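Local coordinates for hypothetical Thioesterase Protein SP_1851 (Streptococcus pneumoniae serotype 4, PDB 4XY5), which probably hydrolyses acyl-CoA thioesters as a PaaI-type hotdog-fold thioesterase, at the interface of chains A and B. Coordinates in Å, arbitrary orientation; residue numbers count along the deposited sequence, not the author numbering. Chains: chain A/B, Hypothetical Thioesterase Protein SP_1851.

Contact 1: the interface of chains A and B. Residues chain A 51, 73-75; chain B 74-76.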
loop_
_atom_site.group_PDB
_atom_site.type_symbol
_atom_site.label_atom_id
_atom_site.label_comp_id
_atom_site.label_asym_id
_atom_site.label_seq_id
_atom_site.Cartn_x
_atom_site.Cartn_y
_atom_site.Cartn_z
ATOM N N PHE A 51 -9.018 -7.517 -7.478
ATOM C CA PHE A 51 -7.636 -7.098 -7.715
ATOM C C PHE A 51 -7.173 -7.523 -9.098
ATOM O O PHE A 51 -6.496 -6.769 -9.808
ATOM C CB PHE A 51 -6.698 -7.682 -6.662
ATOM C CG PHE A 51 -5.253 -7.288 -6.851
ATOM C CD1 PHE A 51 -4.728 -6.190 -6.194
ATOM C CD2 PHE A 51 -4.420 -8.029 -7.690
ATOM C CE1 PHE A 51 -3.393 -5.836 -6.358
ATOM C CE2 PHE A 51 -3.104 -7.688 -7.869
ATOM C CZ PHE A 51 -2.575 -6.580 -7.199
ATOM N N GLN A 73 4.631 -3.335 -7.296
ATOM C CA GLN A 73 3.903 -3.133 -6.064
ATOM C C GLN A 73 2.500 -2.683 -6.370
ATOM O O GLN A 73 2.273 -1.935 -7.305
ATOM C CB GLN A 73 4.629 -2.085 -5.197
ATOM C CG GLN A 73 4.153 -2.015 -3.771
ATOM C CD GLN A 73 2.884 -1.216 -3.603
ATOM O OE1 GLN A 73 2.542 -0.370 -4.433
ATOM N NE2 GLN A 73 2.185 -1.464 -2.501
ATOM N N SER A 74 1.539 -3.125 -5.574
ATOM C CA SER A 74 0.204 -2.594 -5.759
ATOM C C SER A 74 -0.503 -2.427 -4.430
ATOM O O SER A 74 -0.284 -3.210 -3.509
ATOM C CB SER A 74 -0.622 -3.503 -6.663
ATOM O OG SER A 74 -1.903 -2.931 -6.844
ATOM N N SER A 75 -1.328 -1.394 -4.338
ATOM C CA SER A 75 -2.184 -1.197 -3.166
ATOM C C SER A 75 -3.646 -1.078 -3.594
ATOM O O SER A 75 -3.950 -0.432 -4.584
ATOM C CB SER A 75 -1.727 0.037 -2.392
ATOM O OG SER A 75 -0.451 -0.228 -1.845
ATOM N N SER B 74 -5.271 -3.809 0.902
ATOM C CA SER B 74 -4.138 -4.708 0.811
ATOM C C SER B 74 -3.021 -4.088 -0.005
ATOM O O SER B 74 -3.279 -3.351 -0.952
ATOM C CB SER B 74 -4.548 -6.041 0.182
ATOM O OG SER B 74 -3.442 -6.929 0.132
ATOM N N SER B 75 -1.794 -4.413 0.367
ATOM C CA SER B 75 -0.607 -3.994 -0.382
ATOM C C SER B 75 0.250 -5.207 -0.697
ATOM O O SER B 75 0.441 -6.070 0.159
ATOM C CB SER B 75 0.187 -2.964 0.430
ATOM O OG SER B 75 -0.552 -1.762 0.506
ATOM N N ILE B 76 0.777 -5.292 -1.917
ATOM C CA ILE B 76 1.573 -6.459 -2.281
ATOM C C ILE B 76 2.841 -6.008 -2.981
ATOM O O ILE B 76 2.816 -5.031 -3.721
ATOM C CB ILE B 76 0.768 -7.448 -3.195
ATOM C CG1 ILE B 76 1.640 -8.629 -3.619
ATOM C CG2 ILE B 76 0.186 -6.704 -4.411
ATOM C CD1 ILE B 76 0.814 -9.859 -4.108
#

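Contact 2: the interface of chains A and B. Residues chain A 9, 12, 41, 46; chain B 15, 52, 55-56.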
loop_
_atom_site.group_PDB
_atom_site.type_symbol
_atom_site.label_atom_id
_atom_site.label_comp_id
_atom_site.label_asym_id
_atom_site.label_seq_id
_atom_site.Cartn_x
_atom_site.Cartn_y
_atom_site.Cartn_z
ATOM N N PHE A 9 -12.819 -25.343 -1.434
ATOM C CA PHE A 9 -13.335 -24.197 -2.180
ATOM C C PHE A 9 -12.932 -24.320 -3.645
ATOM O O PHE A 9 -11.932 -24.961 -3.970
ATOM C CB PHE A 9 -12.841 -22.870 -1.578
ATOM C CG PHE A 9 -11.359 -22.819 -1.342
ATOM C CD1 PHE A 9 -10.482 -22.555 -2.383
ATOM C CD2 PHE A 9 -10.844 -23.017 -0.069
ATOM C CE1 PHE A 9 -9.115 -22.511 -2.161
ATOM C CE2 PHE A 9 -9.487 -22.971 0.156
ATOM C CZ PHE A 9 -8.622 -22.720 -0.892
ATOM N N ILE A 12 -10.953 -19.496 -8.080
ATOM C CA ILE A 12 -11.385 -18.118 -8.237
ATOM C C ILE A 12 -10.886 -17.669 -9.596
ATOM O O ILE A 12 -9.697 -17.759 -9.875
ATOM C CB ILE A 12 -10.822 -17.226 -7.114
ATOM C CG1 ILE A 12 -11.356 -17.710 -5.764
ATOM C CG2 ILE A 12 -11.168 -15.757 -7.345
ATOM C CD1 ILE A 12 -10.301 -17.772 -4.692
ATOM N N TYR A 41 -16.520 -16.936 -0.210
ATOM C CA TYR A 41 -17.397 -17.718 0.671
ATOM C C TYR A 41 -18.714 -17.017 0.969
ATOM O O TYR A 41 -19.753 -17.662 1.104
ATOM C CB TYR A 41 -16.737 -18.019 2.025
ATOM C CG TYR A 41 -15.275 -18.382 2.026
ATOM C CD1 TYR A 41 -14.825 -19.562 1.439
ATOM C CD2 TYR A 41 -14.345 -17.576 2.682
ATOM C CE1 TYR A 41 -13.479 -19.906 1.465
ATOM C CE2 TYR A 41 -13.001 -17.911 2.716
ATOM C CZ TYR A 41 -12.576 -19.076 2.105
ATOM O OH TYR A 41 -11.241 -19.410 2.131
ATOM N N HIS A 46 -14.892 -11.750 -4.875
ATOM C CA HIS A 46 -13.682 -12.056 -4.133
ATOM C C HIS A 46 -12.698 -10.890 -4.260
ATOM O O HIS A 46 -12.589 -10.294 -5.326
ATOM C CB HIS A 46 -13.075 -13.355 -4.666
ATOM C CG HIS A 46 -12.056 -13.966 -3.762
ATOM N ND1 HIS A 46 -10.806 -13.419 -3.574
ATOM C CD2 HIS A 46 -12.102 -15.078 -2.992
ATOM C CE1 HIS A 46 -10.126 -14.166 -2.723
ATOM N NE2 HIS A 46 -10.888 -15.183 -2.360
ATOM N N PHE B 15 -6.185 -21.404 -7.687
ATOM C CA PHE B 15 -6.656 -22.567 -6.916
ATOM C C PHE B 15 -7.397 -23.608 -7.764
ATOM O O PHE B 15 -8.379 -24.214 -7.321
ATOM C CB PHE B 15 -7.525 -22.131 -5.734
ATOM C CG PHE B 15 -6.787 -21.269 -4.731
ATOM C CD1 PHE B 15 -5.961 -21.848 -3.787
ATOM C CD2 PHE B 15 -6.935 -19.889 -4.742
ATOM C CE1 PHE B 15 -5.278 -21.058 -2.864
ATOM C CE2 PHE B 15 -6.264 -19.101 -3.829
ATOM C CZ PHE B 15 -5.430 -19.683 -2.895
ATOM N N THR B 52 -4.264 -13.217 -5.574
ATOM C CA THR B 52 -5.439 -13.968 -5.168
ATOM C C THR B 52 -5.042 -15.114 -4.241
ATOM O O THR B 52 -5.736 -15.394 -3.266
ATOM C CB THR B 52 -6.216 -14.490 -6.394
ATOM O OG1 THR B 52 -6.716 -13.355 -7.124
ATOM C CG2 THR B 52 -7.391 -15.377 -5.964
ATOM N N ALA B 55 -4.700 -13.436 -0.926
ATOM C CA ALA B 55 -5.970 -12.974 -0.382
ATOM C C ALA B 55 -6.810 -14.122 0.155
ATOM O O ALA B 55 -7.473 -13.993 1.187
ATOM C CB ALA B 55 -6.752 -12.206 -1.447
ATOM N N GLN B 56 -6.802 -15.238 -0.558
ATOM C CA GLN B 56 -7.523 -16.407 -0.076
ATOM C C GLN B 56 -6.933 -16.904 1.250
ATOM O O GLN B 56 -7.662 -17.206 2.205
ATOM C CB GLN B 56 -7.488 -17.501 -1.131
ATOM C CG GLN B 56 -8.277 -18.752 -0.768
ATOM C CD GLN B 56 -9.779 -18.528 -0.709
ATOM O OE1 GLN B 56 -10.287 -17.425 -0.954
ATOM N NE2 GLN B 56 -10.505 -19.585 -0.367
#

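Contact 1: the interface of chains A and B
The gamma-methyl CG2 of B:Ile76 packs against the outer end of the A:Phe51 ring. B:Ile76 CG2 lies 3.9 Å from A:Phe51 CZ. The two side chains cross obliquely. A:Ser74 adds its CB to the same small apolar cluster, 4.0 Å from B:Ile76 CG2. In B:Ile76 the branch CG1 is anti to the backbone N (chi1 177°). This places CG2 between the backbone N and the carbonyl carbon, where it faces the partner chain.

Next to this cluster the two backbones pair. A:Ser74 N donates to B:Ile76 O at 2.9 Å. B:Ile76 N donates back to A:Ser74 O at 2.8 Å. One residue thus makes both bonds with one residue of the partner, as expected of an antiparallel bridge.

At the polar rim the hydroxyls of A:Ser75 and B:Ser75 meet tip to tip, OG to OG at 2.8 Å. Either hydroxyl could be the donor. The amide of A:Gln73 runs forward along its own strand, with a bend at chi2 (-81°). Its NE2 donates to A:Ser75 OG at 3.0 Å, and the acceptor lies in the amide plane. This second-shell bond helps to set the hydroxyl of A:Ser75.

A:Ser75 pairs with B:Ser75 at the two-fold axis. Strands 68-78 of both chains join here edge to edge, so the sheet continues across the interface, with A:Phe51 reaching in from helix 47-64.

Contact 2: the interface of chains A and B
B:Gln56 pushes its amide from helix 47-64 of chain B into a pocket lined by A:Phe9, A:Ile12, A:Tyr41 and A:His46. Its CG is anti to the backbone N, and a bend at chi2 (67°) turns the amide toward chain A.

The two ends of the amide are read separately. A:His46 meets the oxygen with its ring edge. Its NE2 donates to B:Gln56 OE1 at 2.7 Å, and OE1 lies close to the imidazole plane. The side chains cross at about a right angle, while the ring and amide planes are 32° apart. The donor is tilted somewhat from the carbonyl plane of the amide.

On the nitrogen end, B:Gln56 NE2 lies over the centre of the A:Phe9 ring, 3.3 Å above its plane. The side chains come from opposite directions. The amide nitrogen therefore faces the aromatic ring, where an N-H could point at the ring's electron cloud. A:Tyr41 OH is also near NE2, in a probable hydrogen bond, but this tyrosine is poorly ordered.

A:Phe9 and B:Phe15 meet edge to face, with planes 85° apart. A:Phe9 brings the edge: its CE1 points at B:Phe15 CG and CD1. A:Ile12 CD1 lies 4.0 Å from both B:Phe15 CD2 and B:Thr52 CG2. It also touches the amide oxygen of B:Gln56, and so makes an apolar side to the pocket.

B:Ala55 is engineered and replaces an aspartate. In PaaI-type thioesterases an acidic residue on this helix is the likely catalytic group, so the site is probably an active site shared by two chains. The methyl CB of B:Ala55 stands 4.1 Å from A:His46 CE1.

The centres of the C-alpha atoms of contact 1 and contact 2 are about 16 Å apart on one two-fold interface, and each contact has a twin with the chains exchanged. Helix 47-64 takes part in both: the chain A copy serves contact 1 and the chain B copy serves contact 2. Contact 1 joins the sheets at the symmetry axis. Contact 2 brings side chains of both chains together around the probable catalytic position. Sheet pairing may therefore help to hold the active site together, and dimerisation is probably needed for it. The deposited assembly holds four copies; this A-B pair may be a dimeric unit within it.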